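Local coordinates for salicylic acid-binding protein 2 (Nicotiana tabacum, PDB 1XKL) that hydrolyses methyl salicylate to salicylic acid and methanol, releasing the active signal for systemic acquired resistance in plant innate immunity, at residues Lys5-Val10 against Ile76-Ser81; Asp57-Leu62 against Gly84-Leu89; Lys24-Ala29 against Glu244-Cys249; Leu69-Lys74 against Pro95-Ala100. All coordinates share one frame; numbering follows the deposited sequence.

Contact 1 of 4, residues Lys5-Val10 against Ile76-Ser81. With STH (2-amino-4H-1,3-benzoxathiin-4-ol), chain E.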
# COMPACT_ATOMS: atom_id res chain seq x y z
N LYS A 5 -2.73 43.00 -24.93
CA LYS A 5 -1.40 42.39 -24.87
C LYS A 5 -1.40 40.94 -24.41
O LYS A 5 -2.42 40.40 -23.98
CB LYS A 5 -0.48 43.21 -23.96
CG LYS A 5 -0.06 44.56 -24.53
CD LYS A 5 0.99 45.25 -23.65
CE LYS A 5 1.40 46.61 -24.22
NZ LYS A 5 0.19 47.48 -24.45
N HIS A 6 -0.23 40.31 -24.49
CA HIS A 6 -0.08 38.92 -24.10
C HIS A 6 0.62 38.81 -22.74
O HIS A 6 1.79 39.16 -22.61
CB HIS A 6 0.72 38.17 -25.16
CG HIS A 6 0.78 36.69 -24.95
ND1 HIS A 6 1.50 35.85 -25.77
CD2 HIS A 6 0.22 35.90 -24.00
CE1 HIS A 6 1.39 34.61 -25.34
NE2 HIS A 6 0.62 34.61 -24.27
N PHE A 7 -0.12 38.34 -21.74
CA PHE A 7 0.39 38.15 -20.39
C PHE A 7 0.87 36.72 -20.20
O PHE A 7 0.10 35.77 -20.37
CB PHE A 7 -0.71 38.46 -19.36
CG PHE A 7 -0.92 39.92 -19.11
CD1 PHE A 7 -0.13 40.61 -18.20
CD2 PHE A 7 -1.91 40.62 -19.80
CE1 PHE A 7 -0.31 41.98 -17.97
CE2 PHE A 7 -2.11 41.99 -19.58
CZ PHE A 7 -1.31 42.67 -18.67
N VAL A 8 2.14 36.56 -19.84
CA VAL A 8 2.71 35.24 -19.60
C VAL A 8 2.88 35.13 -18.10
O VAL A 8 3.72 35.82 -17.50
CB VAL A 8 4.07 35.11 -20.30
CG1 VAL A 8 4.74 33.81 -19.90
CG2 VAL A 8 3.86 35.17 -21.81
N LEU A 9 2.07 34.27 -17.49
CA LEU A 9 2.09 34.09 -16.05
C LEU A 9 2.95 32.90 -15.64
O LEU A 9 2.74 31.78 -16.08
CB LEU A 9 0.65 33.93 -15.54
CG LEU A 9 -0.37 34.97 -16.03
CD1 LEU A 9 -1.70 34.75 -15.30
CD2 LEU A 9 0.14 36.39 -15.76
N VAL A 10 3.91 33.17 -14.77
CA VAL A 10 4.85 32.15 -14.31
C VAL A 10 4.72 31.94 -12.82
O VAL A 10 5.03 32.83 -12.01
CB VAL A 10 6.27 32.58 -14.64
CG1 VAL A 10 7.25 31.46 -14.36
CG2 VAL A 10 6.33 33.02 -16.10
N ILE A 76 4.13 40.40 -21.70
CA ILE A 76 4.34 40.96 -20.38
C ILE A 76 4.52 39.75 -19.48
O ILE A 76 3.60 38.94 -19.31
CB ILE A 76 3.11 41.77 -19.91
CG1 ILE A 76 2.87 42.94 -20.86
CG2 ILE A 76 3.33 42.28 -18.49
CD1 ILE A 76 1.52 43.59 -20.71
N LEU A 77 5.72 39.62 -18.91
CA LEU A 77 6.03 38.50 -18.03
C LEU A 77 5.66 38.81 -16.60
O LEU A 77 5.97 39.89 -16.07
CB LEU A 77 7.53 38.16 -18.11
CG LEU A 77 8.02 37.41 -19.35
CD1 LEU A 77 9.53 37.26 -19.31
CD2 LEU A 77 7.36 36.03 -19.37
N VAL A 78 4.98 37.87 -15.96
CA VAL A 78 4.60 38.05 -14.57
C VAL A 78 5.09 36.81 -13.83
O VAL A 78 4.61 35.70 -14.06
CB VAL A 78 3.07 38.22 -14.42
CG1 VAL A 78 2.70 38.47 -12.96
CG2 VAL A 78 2.61 39.41 -15.28
N GLY A 79 6.07 37.02 -12.96
CA GLY A 79 6.64 35.93 -12.19
C GLY A 79 6.30 36.02 -10.73
O GLY A 79 6.47 37.06 -10.09
N HIS A 80 5.83 34.92 -10.18
CA HIS A 80 5.46 34.86 -8.78
C HIS A 80 6.43 33.99 -7.99
O HIS A 80 6.83 32.92 -8.46
CB HIS A 80 4.04 34.31 -8.66
CG HIS A 80 3.62 34.01 -7.25
ND1 HIS A 80 3.41 32.73 -6.80
CD2 HIS A 80 3.39 34.82 -6.20
CE1 HIS A 80 3.07 32.76 -5.52
NE2 HIS A 80 3.04 34.02 -5.13
N SER A 81 6.81 34.46 -6.80
CA SER A 81 7.65 33.78 -5.99
C SER A 81 8.94 33.34 -6.73
O SER A 81 9.63 34.20 -7.28
CB SER A 81 6.88 32.58 -5.42
OG SER A 81 7.12 31.90 -4.23
C8 STH E . 9.54 29.84 -3.55
O8 STH E . 10.77 29.52 -4.03
C1 STH E . 9.33 30.21 -2.12
C2 STH E . 7.96 30.54 -1.64
C3 STH E . 7.77 30.90 -0.27
C4 STH E . 8.88 30.92 0.63
C5 STH E . 10.19 30.60 0.18
C6 STH E . 10.42 30.24 -1.17
C7 STH E . 7.08 30.52 -3.91
O2 STH E . 6.85 30.53 -2.51
N7 STH E . 5.98 29.94 -4.51
S7 STH E . 8.44 29.82 -4.43

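Contact 2 of 4, residues Asp57-Leu62 against Gly84-Leu89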
# COMPACT_ATOMS: atom_id res chain seq x y z
N ASP A 57 16.58 23.64 -16.89
CA ASP A 57 15.71 22.49 -17.16
C ASP A 57 14.30 22.76 -16.64
O ASP A 57 13.31 22.35 -17.24
CB ASP A 57 16.21 21.22 -16.45
CG ASP A 57 17.59 20.78 -16.90
OD1 ASP A 57 18.01 21.11 -18.03
OD2 ASP A 57 18.26 20.08 -16.11
N TYR A 58 14.22 23.44 -15.50
CA TYR A 58 12.96 23.78 -14.87
C TYR A 58 12.18 24.83 -15.66
O TYR A 58 10.95 24.80 -15.70
CB TYR A 58 13.24 24.27 -13.44
CG TYR A 58 12.04 24.74 -12.65
CD1 TYR A 58 10.86 23.99 -12.60
CD2 TYR A 58 12.11 25.92 -11.90
CE1 TYR A 58 9.78 24.40 -11.82
CE2 TYR A 58 11.04 26.34 -11.12
CZ TYR A 58 9.88 25.59 -11.08
OH TYR A 58 8.83 26.02 -10.30
N THR A 59 12.91 25.73 -16.31
CA THR A 59 12.32 26.82 -17.09
C THR A 59 12.04 26.48 -18.55
O THR A 59 11.48 27.28 -19.29
CB THR A 59 13.26 28.05 -17.07
OG1 THR A 59 13.71 28.29 -15.73
CG2 THR A 59 12.54 29.29 -17.60
N LEU A 60 12.45 25.28 -18.96
CA LEU A 60 12.26 24.84 -20.33
C LEU A 60 10.91 25.24 -20.95
O LEU A 60 10.88 25.82 -22.03
CB LEU A 60 12.45 23.32 -20.39
CG LEU A 60 12.80 22.72 -21.75
CD1 LEU A 60 14.02 23.43 -22.32
CD2 LEU A 60 13.08 21.22 -21.59
N PRO A 61 9.79 24.95 -20.27
CA PRO A 61 8.49 25.32 -20.85
C PRO A 61 8.39 26.80 -21.22
O PRO A 61 7.89 27.15 -22.29
CB PRO A 61 7.50 24.93 -19.75
CG PRO A 61 8.20 23.78 -19.07
CD PRO A 61 9.62 24.29 -18.97
N LEU A 62 8.88 27.67 -20.34
CA LEU A 62 8.84 29.10 -20.61
C LEU A 62 9.71 29.45 -21.81
O LEU A 62 9.33 30.25 -22.66
CB LEU A 62 9.31 29.89 -19.38
CG LEU A 62 9.38 31.41 -19.52
CD1 LEU A 62 8.01 31.94 -19.96
CD2 LEU A 62 9.79 32.03 -18.19
N GLY A 84 10.17 34.43 -10.40
CA GLY A 84 11.00 35.56 -10.77
C GLY A 84 12.35 35.10 -11.29
O GLY A 84 12.96 35.78 -12.13
N MSE A 85 12.83 33.96 -10.80
CA MSE A 85 14.11 33.44 -11.27
C MSE A 85 13.93 32.90 -12.69
O MSE A 85 14.81 33.05 -13.54
CB MSE A 85 14.63 32.33 -10.35
CG MSE A 85 14.93 32.76 -8.92
SE MSE A 85 16.29 34.16 -8.78
CE MSE A 85 17.77 33.20 -9.59
N ASN A 86 12.77 32.29 -12.96
CA ASN A 86 12.47 31.75 -14.29
C ASN A 86 12.39 32.90 -15.27
O ASN A 86 12.84 32.80 -16.42
CB ASN A 86 11.13 31.00 -14.29
CG ASN A 86 11.12 29.83 -13.34
OD1 ASN A 86 10.48 29.87 -12.28
ND2 ASN A 86 11.85 28.78 -13.68
N LEU A 87 11.80 34.00 -14.83
CA LEU A 87 11.66 35.18 -15.66
C LEU A 87 13.02 35.66 -16.15
O LEU A 87 13.16 36.10 -17.29
CB LEU A 87 11.00 36.30 -14.87
CG LEU A 87 9.58 36.69 -15.29
CD1 LEU A 87 8.65 35.51 -15.13
CD2 LEU A 87 9.14 37.87 -14.44
N GLY A 88 14.02 35.57 -15.28
CA GLY A 88 15.36 36.03 -15.63
C GLY A 88 15.95 35.37 -16.85
O GLY A 88 16.62 36.03 -17.64
N LEU A 89 15.72 34.07 -17.01
CA LEU A 89 16.26 33.37 -18.16
C LEU A 89 15.57 33.84 -19.43
O LEU A 89 16.20 33.95 -20.48
CB LEU A 89 16.09 31.85 -18.02
CG LEU A 89 17.10 31.08 -17.16
CD1 LEU A 89 16.94 31.46 -15.69
CD2 LEU A 89 16.87 29.59 -17.34

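Contact 3 of 4, residues Lys24-Ala29 against Glu244-Cys249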
# COMPACT_ATOMS: atom_id res chain seq x y z
N LYS A 24 -6.51 34.85 -14.34
CA LYS A 24 -6.64 34.65 -15.78
C LYS A 24 -7.91 35.22 -16.42
O LYS A 24 -7.82 35.96 -17.39
CB LYS A 24 -6.51 33.16 -16.12
CG LYS A 24 -6.49 32.84 -17.61
CD LYS A 24 -6.03 31.39 -17.85
CE LYS A 24 -6.19 30.95 -19.31
NZ LYS A 24 -5.45 31.83 -20.25
N PRO A 25 -9.09 34.87 -15.89
CA PRO A 25 -10.36 35.38 -16.44
C PRO A 25 -10.41 36.90 -16.43
O PRO A 25 -10.93 37.52 -17.36
CB PRO A 25 -11.41 34.79 -15.49
CG PRO A 25 -10.76 33.56 -14.96
CD PRO A 25 -9.34 33.97 -14.75
N LEU A 26 -9.87 37.51 -15.38
CA LEU A 26 -9.87 38.97 -15.25
C LEU A 26 -9.10 39.65 -16.36
O LEU A 26 -9.56 40.64 -16.92
CB LEU A 26 -9.28 39.38 -13.91
CG LEU A 26 -10.23 39.48 -12.72
CD1 LEU A 26 -11.46 38.61 -12.91
CD2 LEU A 26 -9.46 39.12 -11.46
N LEU A 27 -7.92 39.13 -16.67
CA LEU A 27 -7.09 39.69 -17.72
C LEU A 27 -7.74 39.49 -19.09
O LEU A 27 -7.71 40.38 -19.94
CB LEU A 27 -5.70 39.05 -17.70
CG LEU A 27 -4.85 39.36 -16.46
CD1 LEU A 27 -3.54 38.57 -16.53
CD2 LEU A 27 -4.56 40.86 -16.40
N GLU A 28 -8.34 38.32 -19.29
CA GLU A 28 -9.00 38.03 -20.57
C GLU A 28 -10.24 38.90 -20.71
O GLU A 28 -10.57 39.35 -21.80
CB GLU A 28 -9.38 36.55 -20.64
CG GLU A 28 -8.20 35.61 -20.40
CD GLU A 28 -8.50 34.16 -20.72
OE1 GLU A 28 -9.57 33.66 -20.29
OE2 GLU A 28 -7.67 33.51 -21.39
N ALA A 29 -10.92 39.15 -19.59
CA ALA A 29 -12.11 39.99 -19.63
C ALA A 29 -11.71 41.37 -20.13
O ALA A 29 -12.50 42.06 -20.77
CB ALA A 29 -12.73 40.08 -18.25
N GLU A 244 -6.33 38.52 -3.51
CA GLU A 244 -6.64 39.84 -4.07
C GLU A 244 -6.49 39.87 -5.59
O GLU A 244 -5.79 40.73 -6.13
CB GLU A 244 -5.73 40.90 -3.45
CG GLU A 244 -5.77 40.98 -1.93
CD GLU A 244 -7.09 41.52 -1.40
OE1 GLU A 244 -7.27 41.54 -0.16
OE2 GLU A 244 -7.94 41.94 -2.22
N PRO A 245 -7.16 38.95 -6.31
CA PRO A 245 -7.07 38.90 -7.77
C PRO A 245 -7.46 40.16 -8.53
O PRO A 245 -6.83 40.50 -9.53
CB PRO A 245 -7.96 37.71 -8.13
CG PRO A 245 -8.97 37.71 -7.04
CD PRO A 245 -8.12 37.95 -5.81
N GLN A 246 -8.49 40.86 -8.06
CA GLN A 246 -8.92 42.07 -8.75
C GLN A 246 -7.90 43.20 -8.53
O GLN A 246 -7.64 43.98 -9.45
CB GLN A 246 -10.32 42.49 -8.28
CG GLN A 246 -11.33 41.34 -8.32
CD GLN A 246 -12.73 41.73 -7.86
OE1 GLN A 246 -13.51 42.29 -8.63
NE2 GLN A 246 -13.03 41.45 -6.59
N LYS A 247 -7.32 43.31 -7.34
CA LYS A 247 -6.32 44.36 -7.12
C LYS A 247 -5.10 44.09 -7.99
O LYS A 247 -4.54 45.01 -8.60
CB LYS A 247 -5.92 44.43 -5.65
CG LYS A 247 -6.93 45.14 -4.77
CD LYS A 247 -6.48 45.17 -3.33
CE LYS A 247 -7.54 45.78 -2.44
NZ LYS A 247 -7.18 45.73 -1.00
N LEU A 248 -4.69 42.82 -8.06
CA LEU A 248 -3.54 42.43 -8.86
C LEU A 248 -3.81 42.68 -10.34
O LEU A 248 -2.94 43.15 -11.07
CB LEU A 248 -3.23 40.94 -8.65
CG LEU A 248 -1.78 40.46 -8.75
CD1 LEU A 248 -1.77 38.94 -8.89
CD2 LEU A 248 -1.05 41.10 -9.92
N CYS A 249 -5.02 42.36 -10.78
CA CYS A 249 -5.37 42.57 -12.18
C CYS A 249 -5.29 44.05 -12.54
O CYS A 249 -4.75 44.41 -13.59
CB CYS A 249 -6.79 42.04 -12.47
SG CYS A 249 -7.38 42.34 -14.17

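Contact 4 of 4, residues Leu69-Lys74 against Pro95-Ala100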
# COMPACT_ATOMS: atom_id res chain seq x y z
N LEU A 69 7.20 32.97 -30.01
CA LEU A 69 6.70 34.33 -30.17
C LEU A 69 7.22 34.89 -31.47
O LEU A 69 8.39 34.69 -31.83
CB LEU A 69 7.14 35.22 -29.01
CG LEU A 69 6.55 34.86 -27.65
CD1 LEU A 69 7.11 35.79 -26.59
CD2 LEU A 69 5.03 34.97 -27.70
N SER A 70 6.35 35.60 -32.16
CA SER A 70 6.63 36.20 -33.46
C SER A 70 7.67 37.31 -33.49
O SER A 70 8.06 37.76 -34.57
CB SER A 70 5.33 36.73 -34.05
OG SER A 70 4.29 35.77 -33.89
N ALA A 71 8.12 37.76 -32.33
CA ALA A 71 9.11 38.83 -32.27
C ALA A 71 8.41 40.16 -32.54
O ALA A 71 8.82 41.21 -32.04
CB ALA A 71 10.23 38.60 -33.29
N ASP A 72 7.35 40.13 -33.36
CA ASP A 72 6.57 41.33 -33.64
C ASP A 72 5.46 41.28 -32.61
O ASP A 72 4.62 42.17 -32.51
CB ASP A 72 5.98 41.30 -35.05
CG ASP A 72 4.65 40.56 -35.13
OD1 ASP A 72 3.71 41.10 -35.76
OD2 ASP A 72 4.54 39.45 -34.57
N GLU A 73 5.47 40.19 -31.84
CA GLU A 73 4.51 39.94 -30.79
C GLU A 73 5.24 39.94 -29.45
O GLU A 73 5.90 38.96 -29.10
CB GLU A 73 3.85 38.58 -31.01
CG GLU A 73 3.04 38.11 -29.83
CD GLU A 73 2.74 36.62 -29.87
OE1 GLU A 73 2.11 36.13 -28.92
OE2 GLU A 73 3.14 35.96 -30.85
N LYS A 74 5.12 41.03 -28.71
CA LYS A 74 5.79 41.14 -27.42
C LYS A 74 4.85 40.70 -26.30
O LYS A 74 3.63 40.63 -26.49
CB LYS A 74 6.25 42.58 -27.21
CG LYS A 74 7.18 43.08 -28.32
CD LYS A 74 7.52 44.55 -28.17
CE LYS A 74 8.37 44.81 -26.93
NZ LYS A 74 8.68 46.27 -26.76
N PRO A 95 15.19 39.43 -24.52
CA PRO A 95 14.92 40.75 -23.94
C PRO A 95 14.03 41.67 -24.77
O PRO A 95 13.21 42.41 -24.22
CB PRO A 95 16.32 41.33 -23.74
CG PRO A 95 17.09 40.71 -24.86
CD PRO A 95 16.62 39.27 -24.82
N GLN A 96 14.17 41.60 -26.09
CA GLN A 96 13.40 42.47 -26.96
C GLN A 96 11.95 42.05 -27.21
O GLN A 96 11.22 42.74 -27.92
CB GLN A 96 14.13 42.64 -28.30
CG GLN A 96 14.05 41.44 -29.25
CD GLN A 96 14.91 40.25 -28.81
OE1 GLN A 96 14.78 39.75 -27.70
NE2 GLN A 96 15.78 39.79 -29.71
N LYS A 97 11.54 40.94 -26.62
CA LYS A 97 10.17 40.49 -26.80
C LYS A 97 9.36 40.66 -25.52
O LYS A 97 8.30 40.06 -25.35
CB LYS A 97 10.16 39.03 -27.27
CG LYS A 97 10.76 38.89 -28.67
CD LYS A 97 10.42 37.58 -29.36
CE LYS A 97 11.19 36.41 -28.77
NZ LYS A 97 10.99 35.17 -29.58
N ILE A 98 9.85 41.52 -24.64
CA ILE A 98 9.19 41.75 -23.37
C ILE A 98 8.99 43.24 -23.06
O ILE A 98 9.95 43.98 -22.93
CB ILE A 98 10.02 41.12 -22.24
CG1 ILE A 98 10.29 39.64 -22.59
CG2 ILE A 98 9.31 41.26 -20.91
CD1 ILE A 98 11.37 39.00 -21.76
N TYR A 99 7.73 43.66 -22.92
CA TYR A 99 7.43 45.05 -22.61
C TYR A 99 7.96 45.38 -21.22
O TYR A 99 8.53 46.44 -20.97
CB TYR A 99 5.92 45.32 -22.65
CG TYR A 99 5.30 45.25 -24.03
CD1 TYR A 99 4.35 44.29 -24.35
CD2 TYR A 99 5.66 46.18 -25.02
CE1 TYR A 99 3.76 44.24 -25.62
CE2 TYR A 99 5.08 46.14 -26.29
CZ TYR A 99 4.13 45.17 -26.58
OH TYR A 99 3.56 45.14 -27.83
N ALA A 100 7.76 44.44 -20.30
CA ALA A 100 8.20 44.62 -18.94
C ALA A 100 8.10 43.31 -18.20
O ALA A 100 7.34 42.42 -18.59
CB ALA A 100 7.34 45.67 -18.25
O HOH W 1 2.35 42.40 -28.95

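Contact 1 of 4, residues Lys5-Val10 against Ile76-Ser81
Phe7 and Ile76 lie side by side on one face of two parallel strands, pointing the same way, and the ring takes the isoleucine tip over its face. Ile76 CD1 stands 3.9 Å from the Phe7 ring centroid, 26° off the ring normal, which meets the geometry of a CH-pi contact; CG2 of Val78 approaches the edge of the same ring. The methyl CD1 of Ile76 is shared, since the Lys5 chain crosses it at about a right angle and brings its CD to a tight 3.4 Å. Beyond that carbon the lysine leads away, and its NZ bonds to Ala256 O. Two residues on, on the same face, Leu9 and Val78 repeat the side-by-side arrangement, Leu9 CD2 lying 3.7 Å from Val78 CB. On the other face Val8 and Leu77 are paired in the same manner: CG1 of Val8, anti to its backbone N (chi1 173°), packs closely on Leu77 CD2 at 3.5 Å.

Five backbone hydrogen bonds fix this alignment, from Ile76 N to His6 O at one end to His80 N to Val10 O at the other, the last 2.9 Å long. The second strand runs directly into Ser81, the nucleophile, whose OG is covalently bound to C7 of the ligand at 1.4 Å and hydrogen-bonded to His238. Gly79 and Ser81 belong to the GxSxG nucleophile elbow of alpha/beta hydrolases. Strand 6-10 is flanked by strand 33-36 and strand 75-80 by strand 98-104; helix 245-258 covers the Phe7, Ile76 and Val78 face, while helix 83-93 packs against Leu77 and Val10.

Contact 2 of 4, residues Asp57-Leu62 against Gly84-Leu89
Thr59 and Asn86 meet where two helices of the alpha/beta hydrolase fold pack on one side of the central sheet, with segment axes 9.5 Å apart at 69°. Their CA atoms are only 5.7 Å apart, the nearest pair of the two segments. The methyl CG2 of Thr59, anti to its backbone N, lies 3.7 Å from Asn86 O, and OG1 on the other branch faces the asparagine amide and CD2 of Leu89. That hydroxyl is hydrogen-bonded within its own helix to Leu55 O, which fixes its rotation. The Tyr58 ring crosses the Asn86 side chain at about a right angle, the ring and amide planes 63° apart.

In the next shell, Tyr58 meets the Phe182 ring and packs on Leu39 and Ser42, while Leu55 presses on Asn86 and Leu89 from the first helix. Val10 supports Asn86 and Leu87 from the sheet. The second helix is the one that follows the nucleophile elbow, so Asn86 lies about 8 Å from Ser81, side chain to side chain. Leu62, its CG anti to the backbone N (chi1 178°), reaches in at the end of the contact and sets its CD2 3.6 Å from Asn86 O.

Contact 3 of 4, residues Lys24-Ala29 against Glu244-Cys249
Leu26 carries most of this contact, projecting from helix 23-29 onto the first turn of the C-terminal helix 245-258. Its CB meets sulfur first: Cys249 SG lies 3.5 Å from Leu26 CB, and Cys249 CB is close behind it at 3.9 Å. Further out, the CD2 branch turns along the second helix toward its start, passing Cys249 CB at 4.1 Å. At its tip the same methyl rests on the backbone of the opening turn, with Leu26 CD2 3.5 Å from Pro245 O. Pro245 CB and the backbone N of Gln246 border that methyl at 3.9 Å each, so one branch spans the proline ring and the peptide after it. The side-chain pairs are apolar, the leucine methyl also lies on peptide atoms, and no hydrogen bond passes between the segments.

Cys249 supplies the complementary shape. Its SG is anti to the backbone N (chi1 177°), a setting that lays the sulfur against the first helix, where Leu27 CD2 touches it at 3.9 Å from a neighbouring position. Both leucines thus meet the sulfur from the side of the first helix, in directions roughly a right angle apart. The short segment axes approach to 9.6 Å and cross at 42°; Leu26 and Leu27 touch from one helix, Pro245, Gln246 and Cys249 from the other.

Leu23 adds to the same seam, touching Leu248 and Cys249, and Lys22 packs on Pro245. On the sheet side Leu27 rests on Val34 of strand 33-36 and lies near the salicylate-binding Leu253. At the outer side, Pro25 packs on Glu167 of the second subunit. The contact therefore joins the first and last helices of the fold beside an edge strand of the sheet.

Contact 4 of 4, residues Leu69-Lys74 against Pro95-Ala100
Lys74 and Lys97 bring the backbones to their nearest approach, CA to CA 4.5 Å, where the loop leading into strand 75-80 passes the turn that opens strand 98-104, and Lys74 CA makes a CA-H...O contact with Lys97 O at 3.4 Å. Lys74 then crosses the Tyr99 ring at about a right angle. Its CB sits over one face, 3.6 Å from the ring centroid and 22° off the normal, a CH-pi contact offset toward the rim. The lysine chain, bent at chi3 (67°), stays along the ring: CD is 3.5 Å from Tyr99 CE2, and NZ lies equally near Tyr99 CD2. Tyr99 also takes part in a cation-pi interaction with Lys5, so two lysines gather round one aromatic group.

Lys97 reaches the other way, into the loop. Its CD lies 3.4 Å from Ala71 CA, and a bend at chi3 (-73°) carries NZ toward Leu69, giving a weak hydrogen bond of 3.5 Å to Leu69 O; the ammonium group has its stronger partner in Met66 O. These two carbonyls, near the end of helix 55-67, would be expected to stabilise the charge. Water 1 completes the junction at the tyrosine tip, accepting from Lys74 N at 3.1 Å and hydrogen-bonding to Tyr99 OH.

Backbone bonds from Lys97 and Tyr99 to Val75 continue the pairing into the sheet. The arrangement belongs to the far rim of the central parallel sheet of an alpha/beta hydrolase, where a helix-to-strand loop and the entry to the next parallel strand close together at the N-terminal ends of neighbouring strands.

Overall arrangement
Contacts 1 and 2 are buried, whereas contacts 3 and 4 are partly exposed. Contact 1 is the hub: its strands touch all three others, through Leu87 and Leu62 of contact 2, Leu27 of contact 3 and Tyr99 and Glu73 of contact 4. Contacts 2 and 3 lie 23 Å apart between centres and do not touch; each packs two helices, on different faces of the sheet. Chemistry follows place: contact 1 combines regular backbone hydrogen bonds with apolar pairs, contact 2 places a threonine and an asparagine among leucines, contact 3 sets leucine methyls against a cysteine sulfur and the proline turn, and contact 4 uses lysine, tyrosine and water. Only contact 1 contains the catalytic serine.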